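Local structure of nitrite oxidoreductase subunit B (7B04) at residues 69-74 / 137-142; 377-382 / 392-397; 162-167 / 308-313; 105-110 / 283-288; 81-86 / 114-119. The protein probably relays electrons through three [4Fe-4S] clusters and one [3Fe-4S] cluster, as the iron-sulfur subunit of an anammox nitrite oxidoreductase. All coordinates share one frame; numbering follows the deposited sequence.

Contact 1: 69-74 / 137-142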
# COMPACT_ATOMS: atom_id res chain seq x y z
N GLY A 69 7.11 6.68 15.03
CA GLY A 69 5.92 5.89 14.84
C GLY A 69 5.73 4.81 15.89
O GLY A 69 6.65 4.43 16.61
N GLY A 70 4.49 4.31 15.97
CA GLY A 70 4.18 3.21 16.86
C GLY A 70 2.72 2.79 16.90
O GLY A 70 1.83 3.60 16.64
N PHE A 71 2.47 1.53 17.24
CA PHE A 71 1.12 1.02 17.49
C PHE A 71 1.17 0.13 18.72
O PHE A 71 1.75 -0.97 18.67
CB PHE A 71 0.58 0.23 16.30
CG PHE A 71 -0.73 -0.47 16.60
CD1 PHE A 71 -1.91 0.26 16.67
CD2 PHE A 71 -0.77 -1.83 16.84
CE1 PHE A 71 -3.11 -0.38 16.96
CE2 PHE A 71 -1.97 -2.46 17.13
CZ PHE A 71 -3.14 -1.73 17.19
N PRO A 72 0.58 0.55 19.85
CA PRO A 72 -0.18 1.80 20.04
C PRO A 72 0.74 3.01 20.02
O PRO A 72 1.96 2.84 20.09
CB PRO A 72 -0.81 1.60 21.43
CG PRO A 72 -0.66 0.13 21.73
CD PRO A 72 0.63 -0.23 21.09
N GLN A 73 0.16 4.20 19.95
CA GLN A 73 0.95 5.41 19.75
C GLN A 73 1.99 5.60 20.85
O GLN A 73 1.66 5.64 22.04
CB GLN A 73 0.01 6.61 19.68
CG GLN A 73 -1.20 6.35 18.79
CD GLN A 73 -2.29 7.38 18.96
OE1 GLN A 73 -2.15 8.35 19.70
NE2 GLN A 73 -3.40 7.17 18.26
N SER A 74 3.24 5.73 20.43
CA SER A 74 4.38 5.99 21.32
C SER A 74 4.51 4.92 22.41
O SER A 74 4.79 5.21 23.57
CB SER A 74 4.26 7.38 21.94
OG SER A 74 4.40 8.39 20.96
N LYS A 137 -8.14 5.41 22.66
CA LYS A 137 -7.67 6.44 21.74
C LYS A 137 -6.21 6.26 21.38
O LYS A 137 -5.77 6.81 20.36
CB LYS A 137 -7.93 7.82 22.34
CG LYS A 137 -9.39 8.22 22.28
CD LYS A 137 -9.68 9.54 22.95
CE LYS A 137 -11.15 9.90 22.78
NZ LYS A 137 -11.55 11.08 23.60
N GLU A 138 -5.44 5.52 22.17
CA GLU A 138 -4.05 5.26 21.84
C GLU A 138 -3.88 4.07 20.91
O GLU A 138 -2.78 3.86 20.39
CB GLU A 138 -3.23 5.00 23.12
CG GLU A 138 -3.30 6.11 24.15
CD GLU A 138 -2.47 5.80 25.39
OE1 GLU A 138 -1.84 4.72 25.43
OE2 GLU A 138 -2.46 6.63 26.32
N TRP A 139 -4.95 3.30 20.67
CA TRP A 139 -4.94 2.24 19.68
C TRP A 139 -5.32 2.74 18.29
O TRP A 139 -5.20 1.98 17.32
CB TRP A 139 -5.89 1.12 20.10
CG TRP A 139 -5.47 0.42 21.35
CD1 TRP A 139 -5.91 0.67 22.62
CD2 TRP A 139 -4.51 -0.64 21.47
NE1 TRP A 139 -5.29 -0.16 23.51
CE2 TRP A 139 -4.42 -0.98 22.83
CE3 TRP A 139 -3.72 -1.33 20.55
CZ2 TRP A 139 -3.58 -1.98 23.30
CZ3 TRP A 139 -2.88 -2.33 21.01
CH2 TRP A 139 -2.81 -2.64 22.38
N ARG A 140 -5.78 3.98 18.17
CA ARG A 140 -6.03 4.55 16.86
C ARG A 140 -4.71 4.78 16.13
O ARG A 140 -3.62 4.68 16.70
CB ARG A 140 -6.79 5.87 16.99
CG ARG A 140 -7.91 5.84 18.03
CD ARG A 140 -8.61 7.19 18.14
NE ARG A 140 -7.76 8.22 18.73
CZ ARG A 140 -8.10 9.50 18.82
NH1 ARG A 140 -9.27 9.91 18.35
NH2 ARG A 140 -7.27 10.37 19.38
N SER A 141 -4.82 5.08 14.83
CA SER A 141 -3.67 5.40 14.00
C SER A 141 -2.64 4.28 14.02
O SER A 141 -1.54 4.47 14.55
CB SER A 141 -3.03 6.70 14.47
OG SER A 141 -3.96 7.77 14.44
N PRO A 142 -2.95 3.10 13.48
CA PRO A 142 -1.96 2.01 13.50
C PRO A 142 -0.69 2.34 12.73
O PRO A 142 0.37 1.81 13.06
CB PRO A 142 -2.72 0.83 12.87
CG PRO A 142 -4.17 1.19 12.99
CD PRO A 142 -4.22 2.68 12.86
O HOH W 1 0.07 3.89 24.21
O HOH W 2 -4.63 9.76 20.66

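Contact 2: 377-382 / 392-397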
# COMPACT_ATOMS: atom_id res chain seq x y z
N ASN A 377 28.31 -17.61 -7.20
CA ASN A 377 26.94 -18.06 -7.47
C ASN A 377 26.70 -19.42 -6.81
O ASN A 377 26.55 -20.46 -7.46
CB ASN A 377 26.67 -18.11 -8.96
CG ASN A 377 25.23 -18.53 -9.27
OD1 ASN A 377 24.34 -17.71 -9.45
ND2 ASN A 377 25.01 -19.83 -9.32
N ASP A 378 26.66 -19.40 -5.48
CA ASP A 378 26.46 -20.65 -4.77
C ASP A 378 24.99 -21.02 -4.77
O ASP A 378 24.10 -20.19 -4.96
CB ASP A 378 26.93 -20.57 -3.32
CG ASP A 378 28.30 -19.94 -3.18
OD1 ASP A 378 29.21 -20.24 -3.98
OD2 ASP A 378 28.48 -19.14 -2.24
N THR A 379 24.75 -22.31 -4.57
CA THR A 379 23.41 -22.87 -4.47
C THR A 379 23.16 -23.21 -3.00
O THR A 379 23.81 -24.10 -2.45
CB THR A 379 23.27 -24.11 -5.35
OG1 THR A 379 23.35 -23.72 -6.72
CG2 THR A 379 21.96 -24.79 -5.09
N VAL A 380 22.25 -22.48 -2.37
CA VAL A 380 21.90 -22.72 -0.97
C VAL A 380 20.73 -23.69 -0.93
O VAL A 380 19.81 -23.62 -1.76
CB VAL A 380 21.58 -21.40 -0.24
CG1 VAL A 380 20.36 -20.71 -0.85
CG2 VAL A 380 21.37 -21.65 1.25
N ILE A 381 20.76 -24.61 0.03
CA ILE A 381 19.79 -25.69 0.13
C ILE A 381 19.25 -25.75 1.55
O ILE A 381 20.02 -25.66 2.52
CB ILE A 381 20.41 -27.05 -0.27
CG1 ILE A 381 20.98 -26.99 -1.69
CG2 ILE A 381 19.39 -28.16 -0.17
CD1 ILE A 381 21.93 -28.12 -2.01
N GLY A 382 17.94 -25.90 1.67
CA GLY A 382 17.29 -26.00 2.97
C GLY A 382 16.62 -27.35 3.13
O GLY A 382 16.08 -27.90 2.18
N ARG A 392 15.57 -24.88 -2.63
CA ARG A 392 16.88 -24.67 -3.23
C ARG A 392 16.82 -23.47 -4.16
O ARG A 392 15.84 -23.29 -4.88
CB ARG A 392 17.33 -25.92 -4.00
CG ARG A 392 18.57 -25.71 -4.85
CD ARG A 392 18.95 -26.97 -5.60
NE ARG A 392 19.36 -28.04 -4.71
CZ ARG A 392 20.00 -29.14 -5.10
NH1 ARG A 392 20.31 -29.30 -6.38
NH2 ARG A 392 20.34 -30.07 -4.22
N THR A 393 17.87 -22.65 -4.14
CA THR A 393 17.95 -21.50 -5.03
C THR A 393 19.41 -21.10 -5.20
O THR A 393 20.29 -21.53 -4.45
CB THR A 393 17.12 -20.32 -4.50
OG1 THR A 393 17.03 -19.30 -5.51
CG2 THR A 393 17.77 -19.73 -3.26
N THR A 394 19.65 -20.27 -6.21
CA THR A 394 20.98 -19.75 -6.51
C THR A 394 21.12 -18.32 -6.01
O THR A 394 20.14 -17.60 -5.83
CB THR A 394 21.26 -19.81 -8.02
OG1 THR A 394 20.29 -19.01 -8.71
CG2 THR A 394 21.18 -21.24 -8.52
N VAL A 395 22.38 -17.92 -5.79
CA VAL A 395 22.64 -16.57 -5.29
C VAL A 395 22.47 -15.54 -6.40
O VAL A 395 21.94 -14.44 -6.17
CB VAL A 395 24.05 -16.50 -4.66
CG1 VAL A 395 24.42 -15.06 -4.33
CG2 VAL A 395 24.12 -17.36 -3.41
N GLU A 396 22.88 -15.87 -7.61
CA GLU A 396 22.85 -14.95 -8.74
C GLU A 396 21.88 -15.45 -9.80
O GLU A 396 21.67 -16.66 -9.96
CB GLU A 396 24.25 -14.78 -9.34
CG GLU A 396 24.39 -13.69 -10.37
CD GLU A 396 24.47 -12.32 -9.74
OE1 GLU A 396 24.60 -12.25 -8.50
OE2 GLU A 396 24.42 -11.32 -10.48
N GLU A 397 21.28 -14.51 -10.52
CA GLU A 397 20.26 -14.84 -11.50
C GLU A 397 20.90 -15.36 -12.79
O GLU A 397 21.92 -14.83 -13.23
CB GLU A 397 19.40 -13.62 -11.82
CG GLU A 397 18.34 -13.30 -10.79
CD GLU A 397 17.08 -14.12 -10.99
OE1 GLU A 397 16.72 -14.38 -12.16
OE2 GLU A 397 16.46 -14.51 -9.98

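Contact 3: 162-167 / 308-313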
# COMPACT_ATOMS: atom_id res chain seq x y z
N PRO A 162 28.13 6.81 7.18
CA PRO A 162 27.61 5.67 7.94
C PRO A 162 26.26 5.88 8.63
O PRO A 162 25.52 4.92 8.83
CB PRO A 162 28.70 5.47 9.01
CG PRO A 162 29.92 6.21 8.49
CD PRO A 162 29.33 7.39 7.84
N GLU A 163 25.92 7.13 8.94
CA GLU A 163 24.66 7.46 9.61
C GLU A 163 23.98 8.60 8.88
O GLU A 163 24.59 9.65 8.64
CB GLU A 163 24.88 7.85 11.08
CG GLU A 163 25.57 6.82 11.95
CD GLU A 163 25.90 7.38 13.33
OE1 GLU A 163 25.59 8.56 13.55
OE2 GLU A 163 26.48 6.66 14.18
N HIS A 164 22.70 8.41 8.56
CA HIS A 164 21.93 9.42 7.85
C HIS A 164 21.51 10.52 8.82
O HIS A 164 20.91 10.24 9.87
CB HIS A 164 20.68 8.81 7.23
CG HIS A 164 20.95 7.86 6.10
ND1 HIS A 164 19.93 7.29 5.36
CD2 HIS A 164 22.10 7.38 5.58
CE1 HIS A 164 20.44 6.50 4.43
NE2 HIS A 164 21.76 6.54 4.54
N SER A 165 21.83 11.77 8.48
CA SER A 165 21.38 12.90 9.29
C SER A 165 19.86 12.94 9.37
O SER A 165 19.28 13.04 10.46
CB SER A 165 21.94 14.21 8.72
OG SER A 165 21.43 14.43 7.42
N ARG A 166 19.20 12.87 8.22
CA ARG A 166 17.75 12.73 8.14
C ARG A 166 17.44 11.26 7.92
O ARG A 166 17.82 10.69 6.89
CB ARG A 166 17.18 13.60 7.02
CG ARG A 166 15.68 13.80 7.05
CD ARG A 166 15.26 14.82 6.00
NE ARG A 166 15.79 16.15 6.28
CZ ARG A 166 15.67 17.19 5.47
NH1 ARG A 166 15.07 17.06 4.30
NH2 ARG A 166 16.19 18.36 5.82
N TRP A 167 16.74 10.64 8.88
CA TRP A 167 16.65 9.19 8.87
C TRP A 167 15.33 8.71 9.45
O TRP A 167 14.68 9.40 10.24
CB TRP A 167 17.80 8.57 9.67
CG TRP A 167 17.73 8.90 11.13
CD1 TRP A 167 18.26 9.99 11.75
CD2 TRP A 167 17.09 8.13 12.16
NE1 TRP A 167 17.98 9.96 13.10
CE2 TRP A 167 17.27 8.82 13.37
CE3 TRP A 167 16.38 6.92 12.17
CZ2 TRP A 167 16.77 8.35 14.58
CZ3 TRP A 167 15.88 6.46 13.37
CH2 TRP A 167 16.08 7.17 14.56
N PRO A 308 19.38 -1.60 10.86
CA PRO A 308 19.59 -0.81 9.65
C PRO A 308 21.02 -0.30 9.58
O PRO A 308 21.60 0.14 10.58
CB PRO A 308 18.59 0.34 9.78
CG PRO A 308 17.58 -0.14 10.77
CD PRO A 308 18.32 -1.03 11.72
N ARG A 309 21.60 -0.35 8.38
CA ARG A 309 22.96 0.12 8.17
C ARG A 309 23.09 1.64 8.29
O ARG A 309 24.20 2.14 8.48
CB ARG A 309 23.47 -0.34 6.80
CG ARG A 309 22.76 0.31 5.63
CD ARG A 309 23.46 0.01 4.32
NE ARG A 309 22.83 0.69 3.19
CZ ARG A 309 23.34 0.75 1.97
NH1 ARG A 309 22.69 1.39 1.01
NH2 ARG A 309 24.49 0.15 1.70
N TRP A 310 21.98 2.37 8.18
CA TRP A 310 22.02 3.82 8.01
C TRP A 310 21.54 4.59 9.23
O TRP A 310 21.72 5.81 9.27
CB TRP A 310 21.15 4.22 6.81
CG TRP A 310 19.70 3.93 7.03
CD1 TRP A 310 18.76 4.77 7.53
CD2 TRP A 310 19.03 2.69 6.76
NE1 TRP A 310 17.54 4.14 7.59
CE2 TRP A 310 17.68 2.87 7.12
CE3 TRP A 310 19.44 1.46 6.25
CZ2 TRP A 310 16.74 1.85 6.99
CZ3 TRP A 310 18.50 0.45 6.11
CH2 TRP A 310 17.17 0.65 6.48
N ALA A 311 20.95 3.93 10.21
CA ALA A 311 20.39 4.65 11.34
C ALA A 311 21.49 5.03 12.34
O ALA A 311 22.54 4.38 12.38
CB ALA A 311 19.33 3.80 12.04
N PRO A 312 21.27 6.08 13.12
CA PRO A 312 22.25 6.44 14.16
C PRO A 312 22.53 5.26 15.07
O PRO A 312 21.61 4.62 15.58
CB PRO A 312 21.57 7.59 14.90
CG PRO A 312 20.67 8.20 13.89
CD PRO A 312 20.18 7.06 13.03
N ARG A 313 23.82 4.98 15.28
CA ARG A 313 24.18 3.80 16.05
C ARG A 313 23.73 3.92 17.50
O ARG A 313 23.34 2.91 18.10
CB ARG A 313 25.69 3.56 15.98
CG ARG A 313 26.22 3.36 14.56
CD ARG A 313 25.86 1.99 14.02
NE ARG A 313 26.52 1.72 12.74
CZ ARG A 313 25.99 2.01 11.55
NH1 ARG A 313 26.65 1.72 10.44
NH2 ARG A 313 24.79 2.57 11.48

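Contact 4: 105-110 / 283-288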
# COMPACT_ATOMS: atom_id res chain seq x y z
N GLY A 105 24.38 -18.34 28.42
CA GLY A 105 25.48 -17.51 28.00
C GLY A 105 25.21 -16.02 28.16
O GLY A 105 24.22 -15.59 28.76
N ALA A 106 26.15 -15.23 27.64
CA ALA A 106 26.09 -13.77 27.70
C ALA A 106 26.71 -13.19 26.44
O ALA A 106 27.78 -12.58 26.47
CB ALA A 106 26.80 -13.25 28.95
N PRO A 107 26.04 -13.36 25.29
CA PRO A 107 26.69 -12.97 24.02
C PRO A 107 26.91 -11.48 23.87
O PRO A 107 27.95 -11.06 23.33
CB PRO A 107 25.72 -13.51 22.95
CG PRO A 107 24.77 -14.40 23.68
CD PRO A 107 24.70 -13.90 25.07
N TYR A 108 25.97 -10.65 24.32
CA TYR A 108 26.08 -9.21 24.15
C TYR A 108 26.81 -8.52 25.30
O TYR A 108 27.29 -7.40 25.13
CB TYR A 108 24.69 -8.59 23.99
CG TYR A 108 23.79 -9.38 23.08
CD1 TYR A 108 24.09 -9.52 21.73
CD2 TYR A 108 22.64 -9.99 23.56
CE1 TYR A 108 23.27 -10.25 20.89
CE2 TYR A 108 21.81 -10.72 22.73
CZ TYR A 108 22.13 -10.85 21.39
OH TYR A 108 21.32 -11.57 20.55
N GLY A 109 26.91 -9.17 26.46
CA GLY A 109 27.52 -8.54 27.61
C GLY A 109 26.67 -8.74 28.84
O GLY A 109 26.00 -9.77 28.98
N THR A 110 26.68 -7.76 29.75
CA THR A 110 25.83 -7.82 30.94
C THR A 110 25.16 -6.47 31.14
O THR A 110 25.85 -5.45 31.26
CB THR A 110 26.63 -8.22 32.18
OG1 THR A 110 27.36 -9.42 31.91
CG2 THR A 110 25.69 -8.46 33.35
N LEU A 283 22.27 -17.50 12.55
CA LEU A 283 22.23 -16.04 12.47
C LEU A 283 22.21 -15.38 13.84
O LEU A 283 22.79 -14.31 14.03
CB LEU A 283 21.01 -15.60 11.66
CG LEU A 283 21.03 -15.98 10.18
CD1 LEU A 283 19.70 -15.64 9.51
CD2 LEU A 283 22.18 -15.30 9.48
N ILE A 284 21.55 -16.01 14.82
CA ILE A 284 21.30 -15.35 16.10
C ILE A 284 22.46 -15.54 17.07
O ILE A 284 22.86 -14.59 17.75
CB ILE A 284 19.98 -15.86 16.70
CG1 ILE A 284 18.82 -15.60 15.74
CG2 ILE A 284 19.71 -15.20 18.05
CD1 ILE A 284 17.60 -16.43 16.03
N ARG A 285 23.02 -16.74 17.16
CA ARG A 285 24.02 -17.03 18.18
C ARG A 285 25.42 -17.22 17.64
O ARG A 285 26.39 -16.98 18.37
CB ARG A 285 23.63 -18.30 18.95
CG ARG A 285 22.29 -18.19 19.66
CD ARG A 285 22.42 -17.32 20.90
NE ARG A 285 22.39 -18.12 22.12
CZ ARG A 285 23.38 -18.15 23.01
NH1 ARG A 285 23.27 -18.90 24.10
NH2 ARG A 285 24.47 -17.43 22.81
N HIS A 286 25.57 -17.63 16.38
CA HIS A 286 26.90 -17.81 15.81
C HIS A 286 27.37 -16.57 15.05
O HIS A 286 28.56 -16.25 15.07
CB HIS A 286 26.93 -19.04 14.91
CG HIS A 286 26.76 -20.33 15.67
ND1 HIS A 286 25.53 -20.83 16.02
CD2 HIS A 286 27.68 -21.20 16.15
CE1 HIS A 286 25.69 -21.96 16.69
NE2 HIS A 286 26.99 -22.21 16.78
N GLN A 287 26.45 -15.87 14.39
CA GLN A 287 26.78 -14.64 13.70
C GLN A 287 26.43 -13.39 14.50
O GLN A 287 27.05 -12.34 14.27
CB GLN A 287 26.06 -14.57 12.35
CG GLN A 287 26.55 -15.59 11.34
CD GLN A 287 27.97 -15.32 10.88
OE1 GLN A 287 28.90 -16.06 11.21
NE2 GLN A 287 28.14 -14.25 10.11
N LYS A 288 25.49 -13.49 15.44
CA LYS A 288 25.06 -12.36 16.26
C LYS A 288 24.71 -11.15 15.39
O LYS A 288 24.99 -10.00 15.74
CB LYS A 288 26.12 -12.00 17.30
CG LYS A 288 26.42 -13.10 18.30
CD LYS A 288 27.40 -12.63 19.37
CE LYS A 288 28.77 -12.37 18.78
NZ LYS A 288 29.40 -13.63 18.26

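Contact 5: 81-86 / 114-119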
# COMPACT_ATOMS: atom_id res chain seq x y z
N LYS A 81 9.99 4.91 29.72
CA LYS A 81 10.03 5.91 30.78
C LYS A 81 9.78 5.30 32.15
O LYS A 81 10.29 5.82 33.16
CB LYS A 81 8.97 6.99 30.52
CG LYS A 81 8.98 8.10 31.54
CD LYS A 81 7.99 9.20 31.19
CE LYS A 81 8.27 10.43 32.03
NZ LYS A 81 9.73 10.60 32.28
N LEU A 82 9.05 4.20 32.21
CA LEU A 82 8.77 3.54 33.48
C LEU A 82 9.97 2.78 34.02
O LEU A 82 9.91 2.30 35.16
CB LEU A 82 7.57 2.60 33.32
CG LEU A 82 6.27 3.28 32.87
CD1 LEU A 82 5.19 2.25 32.57
CD2 LEU A 82 5.79 4.28 33.92
N ILE A 83 11.05 2.66 33.25
CA ILE A 83 12.25 1.97 33.69
C ILE A 83 13.46 2.88 33.56
O ILE A 83 14.60 2.41 33.65
CB ILE A 83 12.45 0.67 32.89
CG1 ILE A 83 12.63 0.99 31.40
CG2 ILE A 83 11.28 -0.27 33.09
CD1 ILE A 83 13.06 -0.19 30.57
N ASP A 84 13.23 4.17 33.35
CA ASP A 84 14.33 5.11 33.13
C ASP A 84 15.15 5.26 34.41
O ASP A 84 14.61 5.64 35.46
CB ASP A 84 13.80 6.46 32.67
CG ASP A 84 14.90 7.38 32.17
OD1 ASP A 84 16.06 6.93 32.08
OD2 ASP A 84 14.60 8.56 31.87
N SER A 85 16.44 4.97 34.32
CA SER A 85 17.36 5.09 35.44
C SER A 85 18.76 5.32 34.89
O SER A 85 19.09 4.80 33.82
CB SER A 85 17.34 3.83 36.33
OG SER A 85 18.30 3.92 37.37
N PRO A 86 19.60 6.09 35.59
CA PRO A 86 20.99 6.25 35.15
C PRO A 86 21.81 4.96 35.22
O PRO A 86 22.93 4.94 34.71
CB PRO A 86 21.55 7.31 36.11
CG PRO A 86 20.34 8.01 36.65
CD PRO A 86 19.28 6.96 36.73
N ASP A 114 17.55 -2.43 35.59
CA ASP A 114 16.42 -3.19 36.10
C ASP A 114 15.40 -3.47 35.00
O ASP A 114 15.07 -2.59 34.20
CB ASP A 114 15.74 -2.43 37.25
CG ASP A 114 16.66 -2.20 38.42
OD1 ASP A 114 17.66 -2.94 38.56
OD2 ASP A 114 16.38 -1.28 39.22
N THR A 115 14.93 -4.71 34.96
CA THR A 115 13.87 -5.10 34.05
C THR A 115 12.52 -4.61 34.58
O THR A 115 12.41 -4.12 35.71
CB THR A 115 13.84 -6.62 33.87
OG1 THR A 115 13.32 -7.23 35.06
CG2 THR A 115 15.24 -7.14 33.62
N ILE A 116 11.49 -4.72 33.74
CA ILE A 116 10.15 -4.32 34.15
C ILE A 116 9.70 -5.10 35.38
O ILE A 116 8.92 -4.59 36.20
CB ILE A 116 9.15 -4.49 32.98
CG1 ILE A 116 9.07 -5.95 32.55
CG2 ILE A 116 9.55 -3.60 31.81
CD1 ILE A 116 7.85 -6.27 31.71
N PHE A 117 10.18 -6.33 35.54
CA PHE A 117 9.88 -7.10 36.74
C PHE A 117 10.64 -6.56 37.94
O PHE A 117 10.07 -6.42 39.03
CB PHE A 117 10.20 -8.58 36.51
CG PHE A 117 9.65 -9.12 35.22
CD1 PHE A 117 8.31 -9.47 35.11
CD2 PHE A 117 10.47 -9.28 34.11
CE1 PHE A 117 7.81 -9.97 33.92
CE2 PHE A 117 9.97 -9.78 32.93
CZ PHE A 117 8.64 -10.13 32.83
N GLU A 118 11.92 -6.26 37.77
CA GLU A 118 12.75 -5.81 38.88
C GLU A 118 12.44 -4.37 39.29
O GLU A 118 12.59 -4.03 40.47
CB GLU A 118 14.23 -5.96 38.53
CG GLU A 118 14.62 -7.38 38.16
CD GLU A 118 15.99 -7.47 37.52
OE1 GLU A 118 16.59 -6.41 37.24
OE2 GLU A 118 16.48 -8.60 37.31
N VAL A 119 12.02 -3.53 38.35
CA VAL A 119 11.55 -2.19 38.71
C VAL A 119 10.33 -2.30 39.61
O VAL A 119 10.20 -1.59 40.61
CB VAL A 119 11.26 -1.35 37.46
CG1 VAL A 119 10.47 -0.10 37.82
CG2 VAL A 119 12.55 -0.97 36.76

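Contact 1: 69-74 / 137-142
Gln73 NE2 donates to Arg140 O at 2.9 Å in a nearly straight bond (173°); the acceptor lies in the Gln73 amide plane, while NE2 stands well above the carbonyl plane of Arg140. The glutamine chain is extended beyond CG (chi2 166°), which carries CD out to the 137-142 loop. The same residue is held by its backbone, Gln73 N binding Glu138 O at 3.0 Å. One water joins Gln73 OE1, Lys137 O and Arg140 NH2, and Arg140 NE donates to Lys137 O at 2.9 Å. The other half is apolar. Pro72, after a cis peptide bond, lays CG over one face of the Trp139 six-membered ring in a CH-pi contact. Trp139 turns its edge toward the face of Phe71, an offset edge-to-face pair with planes at 70°; its NE1 bonds Pro134 O. Arg140 also makes a salt bridge to Asp1120 of subunit A. The Trp139 side chain lies about 8 Å from that of Cys218, a ligand of a [4Fe-4S] cluster. The loop between strand 62-66 and helix 75-81 is thereby tied to the one between helix 116-123 and strand 159-160, and Met224 of strand 224-226 touches both Phe71 and Trp139.

Contact 2: 377-382 / 392-397
Asn377 and Glu396 cross at about a right angle, their amide and carboxylate planes 72° apart. Asn377 CG lies anti to the backbone N (chi1 -178°), and the amide beyond it presents OD1 to the neighbouring backbone: Glu396 N donates to Asn377 OD1 at 3.0 Å, from well above the carbonyl plane and along a bent path (132°). An alanine in place of Asn377 would probably leave the Glu396 N-H without this acceptor and loosen the end of the pairing beside it. Next to it, Val395 N binds Asp378 O at 3.0 Å, and the regular antiparallel pairing follows. Val380 and Thr393 form a hydrogen-bonded pair, Val380 N to Thr393 O and Thr393 N to Val380 O; their side chains lie side by side and point the same way, Val380 CG1 being 3.7 Å from Thr393 CG2. Thr379, Ile381, Arg392 and Thr394 occupy the other face. There Ile381 and Arg392 also run alongside each other, Ile381 CG1 resting 3.6 Å from Arg392 NE, while Thr379 lies obliquely across the arginine, its CG2 3.5 Å from Arg392 CG. The guanidinium makes a salt bridge to Glu389, and Thr393 OG1 bonds Asn109 of subunit A. These are two arms of a beta hairpin, strands 371-383 and 389-394; strand 371-383 also pairs with strands 354-358 and 362-368, and Asp378 is salt-bridged to Arg336 at the start of helix 336-342.

Contact 3: 162-167 / 308-313
Pro312 is the bump of this contact and Trp167 the flat surface that receives it. The two side chains meet tip to tip, Pro312 CD standing over the centre of one indole face, 3.4 Å from the centroid of the five-membered ring, and Pro312 CG 3.3 Å from Trp167 NE1. Ala311 CB extends the patch, 4.3 Å from Trp167 CE3. An alanine in place of Trp167 would probably open a gap beside Pro312 and leave that proline ring without its CH-pi partner. A second bump fits a second flat group: Trp310 CB sits over the centre of the His164 ring, 3.3 Å from its centroid. Trp310 CG lies between its backbone N and carbonyl carbon (chi1 65°), which brings it near the imidazole, Trp310 CG to His164 CE1 being 3.7 Å. Backbone bonding pins this interlock, His164 N to Trp310 O at 2.9 Å. Glu163, extended beyond CG, reaches Arg313 N with OE2 in a weak bond, while Arg313 folds back and grips Arg309 O end-on with NH1 and NH2. His164 ND1 bonds Tyr337 of subunit A. The Trp310 side chain lies about 7 Å from that of Cys35, a [4Fe-4S] ligand. The loop between strands 159-160 and 169-173 packs on the one that leads from strand 303-306 into helix 313-320; Phe169 of strand 169-173 lies against Trp310 and Ala311, and helix 324-332 meets Arg313.

Contact 4: 105-110 / 283-288
Arg285 bends twice on its way to Pro107: CD is turned back by chi2 (-75°) and NE swung by chi3 (-106°), and the guanidinium beyond them comes to rest against the proline ring. The contact is packing of a loop against the end of a helix, where residues 105-110 meet helix 279-286 at a wider pi-type turn spanning 283-286. Pro107 CG lies 3.2 Å from Arg285 NH2, the two side chains crossing obliquely. Trp7 joins the group from the same chain, making a cation-pi contact with Arg285 and touching Pro107, so the proline and the indole both pack on the arginine. Gly105 comes near the same guanidinium, Gly105 N being 4.5 Å from Arg285 NH1, and its backbone angles would jam a CB against the preceding carbonyl O. Tyr108 directs its hydroxyl end toward the helix, Tyr108 OH standing 4.4 Å from Ile284 O, too far for a hydrogen bond; its ring also packs on Leu291 and Pro292 of strand 291-292 and on Pro322. No hydrogen bond crosses between the two segments; the touches are van der Waals. After the helix Lys288 leaves helical geometry with a positive phi (51°); its CB points toward the loop, and Lys288 CD lies 4.1 Å from Pro107 CB.

Contact 5: 81-86 / 114-119
Ile83 meets Ile116 and Val119 through methyl groups, and these apolar touches carry the contact. Ile83 CG2 lies 4.0 Å from Ile116 CG2 and 3.9 Å from Val119 CG2, so one methyl packs on two residues of the first helical turn. The valine side chain crosses Ile83 at about a right angle, and Ile116 meets it obliquely. Val119 CG1, anti to the backbone N (chi1 167°), packs against the turn, 3.6 Å from Leu82 O. No hydrogen bond joins the two segments; the polar bonds shape each one separately. On one side a type I beta turn from Lys81 to Asp84 carries Leu82 and Ile83 at its corners. On the other, Thr115 OG1 accepts from Glu118 N at 3.2 Å and, weakly, from Phe117 N, and Glu118 OE1 answers by accepting from Thr115 N at 3.3 Å. Salt bridges lead outward: Glu118 to Arg11, Asp114 to Lys122, and Asp84 to Lys1137 of subunit A. Ile116 lies about 7 Å from a bound iron-sulfur cluster, measured from its side chain. Thr115 and Glu118 together form a capping box at the N terminus of helix 116-123.

Overall arrangement
From the N terminus, residues 69-74 open contact 1 and 81-86 open contact 5 on either side of helix 75-81. Residues 105-110 then open contact 4 before 114-119 close contact 5 at helix 116-123; 137-142 close contact 1, so contact 5 is nested within contact 1. Contact 3 opens at 162-167. Contact 4 closes only at 283-288, on helix 279-286, and therefore crosses contacts 5, 1 and 3; contact 3 closes at 308-313, ahead of helix 313-320. Contact 2 follows in series as a local hairpin, its centre about 40 Å from that of contact 1 and across the chain's centre. Contact 4 ties an early loop to helix 279-286, whereas contact 3 joins two loops.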